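Local coordinates for protein putative 2,3,4,5-tetrahydropyridine-2-carboxylate N- succinyltransferase (Campylobacter jejuni, PDB 2RIJ) that probably transfers the succinyl group of succinyl-CoA to tetrahydrodipicolinate, opening its ring in the first step of the succinylase route to lysine, at residues A49-E54 / T150-L155; K26-A31 / F124-L129; Y22-A27 / Q55-A60. All blocks are in the same frame, centred on the assembly; numbering follows the deposited sequence. Where two conformers were deposited one is given.

Contact 1: A49-E54 / T150-L155; sequences ALINYE and TKKVPL
The CG1 methyl of V153 sits on one face of the Y53 ring, a CH-pi contact 3.6 Å from CG1 to the ring centroid and 17° off the ring normal. It lies nearest the CE1 and CZ rim atoms, and the two side chains cross at about a right angle. CG of E54 covers the opposite face. CG of Y53 is anti to the backbone N (chi1 -180°), which carries the ring out toward V153; Y53 CB lies 3.8 Å from K152 CB. The K152 chain bends at chi2 (-91°) and passes the I51 backbone, its CE 3.3 Å from I51 O. A water accepts from K152 NZ at 2.9 Å and donates to I51 O at 3.0 Å; NZ also bonds to Q55 OE1, its main polar partner. These contacts join short strand 52-53, which pairs with strand 27-35 in the antiparallel N-terminal sheet, to the loop after helix 138-149; K151 closes that helix in a Schellman motif. I51 CG1 meets T150 CG2 at 4.1 Å. Further out, L143, Y146 and L147 of that helix pack on I51, and T150 OG1 bonds to Y146 O.

Contact 2: K26-A31 / F124-L129; sequences KAFGIA and FSFVCL
Strands 27-31 and 124-129 are antiparallel neighbours in the N-terminal-domain sheet, and a classic beta bulge at K26 and A27 opens their pairing. Both bulge residues face L129: K26 N donates to L129 O at 2.8 Å, whereas the bond from A27 N to the same oxygen is weak. L129 N returns a bond to A27 O. Beyond the bulge the pairing is regular, with reciprocal bonds joining G29 to V127 and A31 to S125. The non-hydrogen-bonded pairs, F28 with C128 and I30 with F126, place their side chains on one face, where helix 57-69 covers F28 and F126, and helix 107-117 covers I30. F28 CB lies 3.6 Å from C128 CB. The end of the F126 side chain comes nearer to strand 27-31, its CE1 3.8 Å from F28 CD2, the two side chains crossing obliquely. I30 CG1 comes to the edge of the F126 ring, near its plane. On the other face, A27 CB touches L129 CD1. At the far end from the bulge, F124 CA makes a CA-H...O contact of 3.2 Å with A31 O, the oxygen that also accepts from S125 N.

Contact 3: Y22-A27 / Q55-A60; sequences YKKPKA and QNFGSA
The ring of F57 and the methyl of A60, one helical turn apart, meet the chain at K24 and P25. This is the compact part of the contact. P25 CG rests against A60 CB at 3.6 Å, an apolar contact between buried residues. CG of F57 is anti to the carbonyl carbon (chi1 -60°), beside the backbone N; the ring meets the P25 carbonyl edge-on, with F57 CE1 3.1 Å from P25 O, which lies in the plane of the ring. One face of the same ring takes the aliphatic part of K24. The extended lysine chain crosses it at about a right angle, and CD makes a CH-pi contact 4.1 Å from the ring centroid, 22° off the normal and offset toward the rim. On the opposite face stands the backbone N of Q55, which leaves the phenyl group between a K24 methylene and the peptide nitrogen two residues before it.

Elsewhere the contact is looser, and the two segments meet through water at two separate places. Y22 OH stays 4.5 Å from F57 O, and a water fills the step, accepting from the hydroxyl at 2.7 Å and donating to the carbonyl at 2.7 Å. A second water links P25 O to Q55 N, donating to the carbonyl and accepting from the amide. K24 is exposed, in contrast to buried P25 and A60.

N56 is the N-cap residue of helix 57-69, but its side chain makes no capping bond. The contact thus sets the loop between helix 6-17 and strand 27-35 against the first turn of helix 57-69. E17 of helix 6-17 touches K24 and F57, L64 of helix 57-69 touches Y22 and P25, and past K26 the chain enters strand 27-35.

Contact 2 is the buried core of the three, a backbone-bonded strand pair, while contacts 1 and 3 are partly buried and rely on ring faces, apolar touches and bridging waters, without direct hydrogen bonds between their segments. All three lie in the N-terminal domain, away from the predicted active site. Contacts 1 and 2 meet at strand 27-35 and the residue before it: F28 and K26 bond through the backbone to N52 and E54. Contact 3 holds the loop leading into that strand and overlaps contact 2 at K26 and A27. The F28 ring packs on A60 and N56 of contact 3. Q55 of contact 3 bonds K152 of contact 1. Contacts 1 and 2 reach the second subunit; contact 3 does not.

Contact 1: A49-E54 / T150-L155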
loop_
_atom_site.group_PDB
_atom_site.type_symbol
_atom_site.label_atom_id
_atom_site.label_comp_id
_atom_site.label_asym_id
_atom_site.label_seq_id
_atom_site.Cartn_x
_atom_site.Cartn_y
_atom_site.Cartn_z
ATOM N N ALA A 49 1.295 7.859 59.845
ATOM C CA ALA A 49 -0.088 8.304 59.844
ATOM C C ALA A 49 -0.212 9.796 59.601
ATOM O O ALA A 49 -1.329 10.291 59.447
ATOM C CB ALA A 49 -0.776 7.930 61.175
ATOM N N LEU A 50 0.930 10.496 59.565
ATOM C CA LEU A 50 0.977 11.955 59.370
ATOM C C LEU A 50 2.285 12.301 58.680
ATOM O O LEU A 50 3.350 11.871 59.119
ATOM C CB LEU A 50 0.934 12.717 60.701
ATOM C CG LEU A 50 -0.353 12.805 61.518
ATOM C CD1 LEU A 50 -0.045 13.386 62.923
ATOM C CD2 LEU A 50 -1.439 13.613 60.784
ATOM N N ILE A 51 2.192 13.049 57.591
ATOM C CA ILE A 51 3.332 13.533 56.846
ATOM C C ILE A 51 3.306 15.040 56.895
ATOM O O ILE A 51 2.287 15.691 56.608
ATOM C CB ILE A 51 3.247 13.108 55.338
ATOM C CG1 ILE A 51 3.098 11.612 55.207
ATOM C CG2 ILE A 51 4.439 13.632 54.526
ATOM C CD1 ILE A 51 4.355 10.860 55.694
ATOM N N ASN A 52 4.448 15.595 57.237
ATOM C CA ASN A 52 4.616 17.036 57.293
ATOM C C ASN A 52 5.540 17.405 56.137
ATOM O O ASN A 52 6.616 16.797 55.972
ATOM C CB ASN A 52 5.220 17.448 58.634
ATOM C CG ASN A 52 4.304 17.173 59.805
ATOM O OD1 ASN A 52 3.424 17.964 60.104
ATOM N ND2 ASN A 52 4.528 16.063 60.488
ATOM N N TYR A 53 5.099 18.333 55.293
ATOM C CA TYR A 53 5.947 18.842 54.194
ATOM C C TYR A 53 5.949 20.354 54.261
ATOM O O TYR A 53 4.916 20.962 54.121
ATOM C CB TYR A 53 5.458 18.386 52.820
ATOM C CG TYR A 53 6.337 18.904 51.719
ATOM C CD1 TYR A 53 7.632 18.409 51.556
ATOM C CD2 TYR A 53 5.913 19.912 50.885
ATOM C CE1 TYR A 53 8.452 18.898 50.576
ATOM C CE2 TYR A 53 6.761 20.428 49.907
ATOM C CZ TYR A 53 8.013 19.910 49.776
ATOM O OH TYR A 53 8.857 20.393 48.834
ATOM N N GLU A 54 7.107 20.945 54.498
ATOM C CA GLU A 54 7.266 22.403 54.535
ATOM C C GLU A 54 6.216 23.077 55.443
ATOM O O GLU A 54 5.588 24.079 55.093
ATOM C CB GLU A 54 7.321 22.992 53.106
ATOM C CG GLU A 54 8.531 22.500 52.276
ATOM C CD GLU A 54 9.845 23.189 52.651
ATOM O OE1 GLU A 54 9.865 23.932 53.651
ATOM O OE2 GLU A 54 10.856 22.992 51.938
ATOM N N THR A 150 0.679 10.876 48.984
ATOM C CA THR A 150 -0.184 11.829 49.678
ATOM C C THR A 150 -0.325 13.130 48.883
ATOM O O THR A 150 -1.071 13.997 49.275
ATOM C CB THR A 150 0.380 12.192 51.091
ATOM O OG1 THR A 150 1.630 12.908 50.945
ATOM C CG2 THR A 150 0.564 10.927 51.998
ATOM N N LYS A 151 0.424 13.270 47.785
ATOM C CA LYS A 151 0.428 14.413 46.911
ATOM C C LYS A 151 0.910 15.690 47.614
ATOM O O LYS A 151 0.541 16.776 47.209
ATOM C CB LYS A 151 -0.936 14.602 46.230
ATOM C CG LYS A 151 -1.381 13.386 45.439
ATOM C CD LYS A 151 -2.639 13.627 44.563
ATOM C CE LYS A 151 -3.909 13.681 45.352
ATOM N NZ LYS A 151 -4.338 12.423 45.898
ATOM N N LYS A 152 1.777 15.556 48.623
ATOM C CA LYS A 152 2.412 16.752 49.248
ATOM C C LYS A 152 3.407 17.390 48.284
ATOM O O LYS A 152 3.681 18.581 48.368
ATOM C CB LYS A 152 3.136 16.386 50.553
ATOM C CG LYS A 152 2.245 15.912 51.689
ATOM C CD LYS A 152 1.818 17.049 52.549
ATOM C CE LYS A 152 0.963 16.605 53.704
ATOM N NZ LYS A 152 0.501 17.847 54.391
ATOM N N VAL A 153 3.993 16.567 47.415
ATOM C CA VAL A 153 4.896 16.999 46.354
ATOM C C VAL A 153 4.424 16.432 45.003
ATOM O O VAL A 153 3.767 15.382 44.949
ATOM C CB VAL A 153 6.368 16.549 46.587
ATOM C CG1 VAL A 153 6.909 17.075 47.963
ATOM C CG2 VAL A 153 6.524 15.012 46.442
ATOM N N PRO A 154 4.707 17.152 43.909
ATOM C CA PRO A 154 4.338 16.637 42.574
ATOM C C PRO A 154 5.148 15.460 42.097
ATOM O O PRO A 154 6.299 15.260 42.520
ATOM C CB PRO A 154 4.553 17.832 41.641
ATOM C CG PRO A 154 4.775 19.007 42.529
ATOM C CD PRO A 154 5.257 18.527 43.832
ATOM N N LEU A 155 4.513 14.673 41.234
ATOM C CA LEU A 155 5.180 13.564 40.544
ATOM C C LEU A 155 6.482 14.058 39.913
ATOM O O LEU A 155 6.562 15.207 39.439
ATOM C CB LEU A 155 4.258 13.002 39.481
ATOM C CG LEU A 155 3.119 12.127 39.989
ATOM C CD1 LEU A 155 2.014 11.898 38.934
ATOM C CD2 LEU A 155 3.766 10.795 40.441
HETATM O O HOH W 1 -0.500 16.721 56.844
#

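Contact 2: K26-A31 / F124-L129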
loop_
_atom_site.group_PDB
_atom_site.type_symbol
_atom_site.label_atom_id
_atom_site.label_comp_id
_atom_site.label_asym_id
_atom_site.label_seq_id
_atom_site.Cartn_x
_atom_site.Cartn_y
_atom_site.Cartn_z
ATOM N N LYS A 26 12.581 19.929 55.762
ATOM C CA LYS A 26 11.645 20.162 54.683
ATOM C C LYS A 26 10.486 19.163 54.725
ATOM O O LYS A 26 9.401 19.471 54.252
ATOM C CB LYS A 26 12.376 20.078 53.355
ATOM C CG LYS A 26 13.549 21.052 53.308
ATOM C CD LYS A 26 14.106 21.270 51.908
ATOM C CE LYS A 26 15.080 22.492 51.872
ATOM N NZ LYS A 26 14.618 23.673 52.702
ATOM N N ALA A 27 10.738 17.966 55.255
ATOM C CA ALA A 27 9.712 16.933 55.444
ATOM C C ALA A 27 10.042 16.165 56.689
ATOM O O ALA A 27 11.227 15.932 56.990
ATOM C CB ALA A 27 9.676 15.971 54.275
ATOM N N PHE A 28 9.017 15.764 57.412
ATOM C CA PHE A 28 9.192 14.912 58.575
ATOM C C PHE A 28 7.935 14.152 58.996
ATOM O O PHE A 28 6.788 14.542 58.723
ATOM C CB PHE A 28 9.760 15.708 59.773
ATOM C CG PHE A 28 8.767 16.627 60.432
ATOM C CD1 PHE A 28 8.555 17.915 59.947
ATOM C CD2 PHE A 28 8.048 16.214 61.564
ATOM C CE1 PHE A 28 7.630 18.761 60.556
ATOM C CE2 PHE A 28 7.114 17.047 62.165
ATOM C CZ PHE A 28 6.929 18.333 61.681
ATOM N N GLY A 29 8.178 13.074 59.714
ATOM C CA GLY A 29 7.152 12.365 60.422
ATOM C C GLY A 29 7.728 11.269 61.286
ATOM O O GLY A 29 8.947 11.095 61.359
ATOM N N ILE A 30 6.831 10.553 61.950
ATOM C CA ILE A 30 7.163 9.412 62.775
ATOM C C ILE A 30 6.578 8.134 62.151
ATOM O O ILE A 30 5.361 8.031 61.913
ATOM C CB ILE A 30 6.656 9.596 64.239
ATOM C CG1 ILE A 30 7.311 10.790 64.904
ATOM C CG2 ILE A 30 6.905 8.329 65.085
ATOM C CD1 ILE A 30 6.640 11.166 66.286
ATOM N N ALA A 31 7.444 7.164 61.935
ATOM C CA ALA A 31 7.088 5.885 61.376
ATOM C C ALA A 31 7.061 4.755 62.397
ATOM O O ALA A 31 7.901 4.697 63.279
ATOM C CB ALA A 31 8.077 5.524 60.280
ATOM N N PHE A 124 9.202 2.732 66.855
ATOM C CA PHE A 124 8.929 4.019 66.268
ATOM C C PHE A 124 10.208 4.806 66.031
ATOM O O PHE A 124 11.163 4.756 66.827
ATOM C CB PHE A 124 7.983 4.818 67.159
ATOM C CG PHE A 124 6.712 4.117 67.483
ATOM C CD1 PHE A 124 5.656 4.132 66.607
ATOM C CD2 PHE A 124 6.545 3.490 68.715
ATOM C CE1 PHE A 124 4.440 3.472 66.906
ATOM C CE2 PHE A 124 5.343 2.835 69.034
ATOM C CZ PHE A 124 4.289 2.837 68.143
ATOM N N SER A 125 10.229 5.525 64.917
ATOM C CA SER A 125 11.409 6.294 64.508
ATOM C C SER A 125 10.994 7.632 63.916
ATOM O O SER A 125 10.059 7.720 63.114
ATOM C CB SER A 125 12.249 5.545 63.469
ATOM O OG SER A 125 12.962 4.452 64.025
ATOM N N PHE A 126 11.696 8.674 64.333
ATOM C CA PHE A 126 11.580 9.976 63.714
ATOM C C PHE A 126 12.395 9.999 62.429
ATOM O O PHE A 126 13.534 9.506 62.364
ATOM C CB PHE A 126 12.090 11.036 64.654
ATOM C CG PHE A 126 11.966 12.425 64.128
ATOM C CD1 PHE A 126 10.738 13.064 64.103
ATOM C CD2 PHE A 126 13.084 13.099 63.653
ATOM C CE1 PHE A 126 10.643 14.363 63.647
ATOM C CE2 PHE A 126 12.988 14.386 63.176
ATOM C CZ PHE A 126 11.783 15.031 63.197
ATOM N N VAL A 127 11.785 10.531 61.383
ATOM C CA VAL A 127 12.368 10.525 60.043
ATOM C C VAL A 127 12.198 11.928 59.512
ATOM O O VAL A 127 11.105 12.442 59.507
ATOM C CB VAL A 127 11.653 9.504 59.118
ATOM C CG1 VAL A 127 12.318 9.426 57.761
ATOM C CG2 VAL A 127 11.600 8.121 59.795
ATOM N N CYS A 128 13.291 12.559 59.106
ATOM C CA CYS A 128 13.191 13.856 58.470
ATOM C C CYS A 128 14.172 14.051 57.325
ATOM O O CYS A 128 15.253 13.450 57.294
ATOM C CB CYS A 128 13.256 14.994 59.494
ATOM S SG CYS A 128 14.871 15.484 60.027
ATOM N N LEU A 129 13.756 14.889 56.378
ATOM C CA LEU A 129 14.573 15.297 55.258
ATOM C C LEU A 129 14.967 16.757 55.445
ATOM O O LEU A 129 14.101 17.617 55.646
ATOM C CB LEU A 129 13.831 15.126 53.929
ATOM C CG LEU A 129 13.241 13.763 53.622
ATOM C CD1 LEU A 129 12.541 13.782 52.238
ATOM C CD2 LEU A 129 14.320 12.722 53.677
#

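Contact 3: Y22-A27 / Q55-A60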
loop_
_atom_site.group_PDB
_atom_site.type_symbol
_atom_site.label_atom_id
_atom_site.label_comp_id
_atom_site.label_asym_id
_atom_site.label_seq_id
_atom_site.Cartn_x
_atom_site.Cartn_y
_atom_site.Cartn_z
ATOM N N TYR A 22 21.619 24.484 63.049
ATOM C CA TYR A 22 20.226 24.040 62.936
ATOM C C TYR A 22 19.682 24.328 61.534
ATOM O O TYR A 22 19.942 25.393 60.971
ATOM C CB TYR A 22 19.340 24.674 64.005
ATOM C CG TYR A 22 17.961 24.086 64.004
ATOM C CD1 TYR A 22 16.973 24.580 63.153
ATOM C CD2 TYR A 22 17.649 23.014 64.809
ATOM C CE1 TYR A 22 15.679 23.994 63.110
ATOM C CE2 TYR A 22 16.372 22.432 64.783
ATOM C CZ TYR A 22 15.393 22.948 63.942
ATOM O OH TYR A 22 14.157 22.364 63.947
ATOM N N LYS A 23 18.988 23.338 60.953
ATOM C CA LYS A 23 18.203 23.494 59.732
ATOM C C LYS A 23 16.781 22.988 59.974
ATOM O O LYS A 23 16.611 21.904 60.511
ATOM C CB LYS A 23 18.781 22.652 58.598
ATOM C CG LYS A 23 19.798 23.325 57.730
ATOM C CD LYS A 23 20.376 22.310 56.712
ATOM C CE LYS A 23 19.780 22.421 55.306
ATOM N NZ LYS A 23 20.725 21.808 54.277
ATOM N N LYS A 24 15.780 23.752 59.544
ATOM C CA LYS A 24 14.408 23.296 59.571
ATOM C C LYS A 24 14.237 22.148 58.580
ATOM O O LYS A 24 14.660 22.246 57.434
ATOM C CB LYS A 24 13.455 24.398 59.158
ATOM C CG LYS A 24 13.428 25.615 60.046
ATOM C CD LYS A 24 12.354 26.603 59.503
ATOM C CE LYS A 24 12.299 27.867 60.336
ATOM N NZ LYS A 24 11.051 28.651 60.029
ATOM N N PRO A 25 13.647 21.043 59.016
ATOM C CA PRO A 25 13.347 19.991 58.039
ATOM C C PRO A 25 12.353 20.421 56.967
ATOM O O PRO A 25 11.380 21.159 57.228
ATOM C CB PRO A 25 12.725 18.871 58.871
ATOM C CG PRO A 25 12.954 19.187 60.261
ATOM C CD PRO A 25 13.266 20.673 60.383
ATOM N N LYS A 26 12.581 19.929 55.762
ATOM C CA LYS A 26 11.645 20.162 54.683
ATOM C C LYS A 26 10.486 19.163 54.725
ATOM O O LYS A 26 9.401 19.471 54.252
ATOM C CB LYS A 26 12.376 20.078 53.355
ATOM C CG LYS A 26 13.549 21.052 53.308
ATOM C CD LYS A 26 14.106 21.270 51.908
ATOM C CE LYS A 26 15.080 22.492 51.872
ATOM N NZ LYS A 26 14.618 23.673 52.702
ATOM N N ALA A 27 10.738 17.966 55.255
ATOM C CA ALA A 27 9.712 16.933 55.444
ATOM C C ALA A 27 10.042 16.165 56.689
ATOM O O ALA A 27 11.227 15.932 56.990
ATOM C CB ALA A 27 9.676 15.971 54.275
ATOM N N GLN A 55 6.075 22.538 56.658
ATOM C CA GLN A 55 5.042 22.957 57.584
ATOM C C GLN A 55 5.371 22.442 58.973
ATOM O O GLN A 55 6.171 21.507 59.105
ATOM C CB GLN A 55 3.681 22.377 57.166
ATOM C CG GLN A 55 3.601 20.880 57.281
ATOM C CD GLN A 55 2.415 20.308 56.617
ATOM O OE1 GLN A 55 2.485 19.254 55.947
ATOM N NE2 GLN A 55 1.286 20.992 56.777
ATOM N N ASN A 56 4.748 23.048 59.996
ATOM C CA ASN A 56 4.823 22.577 61.384
ATOM C C ASN A 56 6.259 22.465 61.841
ATOM O O ASN A 56 6.650 21.497 62.488
ATOM C CB ASN A 56 4.088 21.239 61.555
ATOM C CG ASN A 56 2.637 21.330 61.166
ATOM O OD1 ASN A 56 2.031 22.339 61.385
ATOM N ND2 ASN A 56 2.097 20.289 60.558
ATOM N N PHE A 57 7.036 23.507 61.551
ATOM C CA PHE A 57 8.470 23.481 61.829
ATOM C C PHE A 57 8.732 23.486 63.344
ATOM O O PHE A 57 9.710 22.914 63.785
ATOM C CB PHE A 57 9.197 24.637 61.165
ATOM C CG PHE A 57 9.083 24.663 59.673
ATOM C CD1 PHE A 57 9.785 23.757 58.884
ATOM C CD2 PHE A 57 8.279 25.597 59.047
ATOM C CE1 PHE A 57 9.679 23.783 57.518
ATOM C CE2 PHE A 57 8.180 25.624 57.660
ATOM C CZ PHE A 57 8.893 24.715 56.902
ATOM N N GLY A 58 7.852 24.122 64.116
ATOM C CA GLY A 58 7.940 24.100 65.584
ATOM C C GLY A 58 7.888 22.685 66.133
ATOM O O GLY A 58 8.684 22.297 66.984
ATOM N N SER A 59 6.979 21.878 65.598
ATOM C CA SER A 59 6.847 20.492 66.017
ATOM C C SER A 59 8.107 19.694 65.705
ATOM O O SER A 59 8.566 18.927 66.529
ATOM C CB SER A 59 5.558 19.847 65.440
ATOM O OG SER A 59 4.397 20.609 65.811
ATOM N N ALA A 60 8.702 19.923 64.537
ATOM C CA ALA A 60 9.954 19.274 64.139
ATOM C C ALA A 60 11.090 19.687 65.106
ATOM O O ALA A 60 11.877 18.859 65.527
ATOM C CB ALA A 60 10.299 19.661 62.697
HETATM O O HOH W 2 12.141 23.841 62.948
HETATM O O HOH W 3 8.453 20.491 57.414
#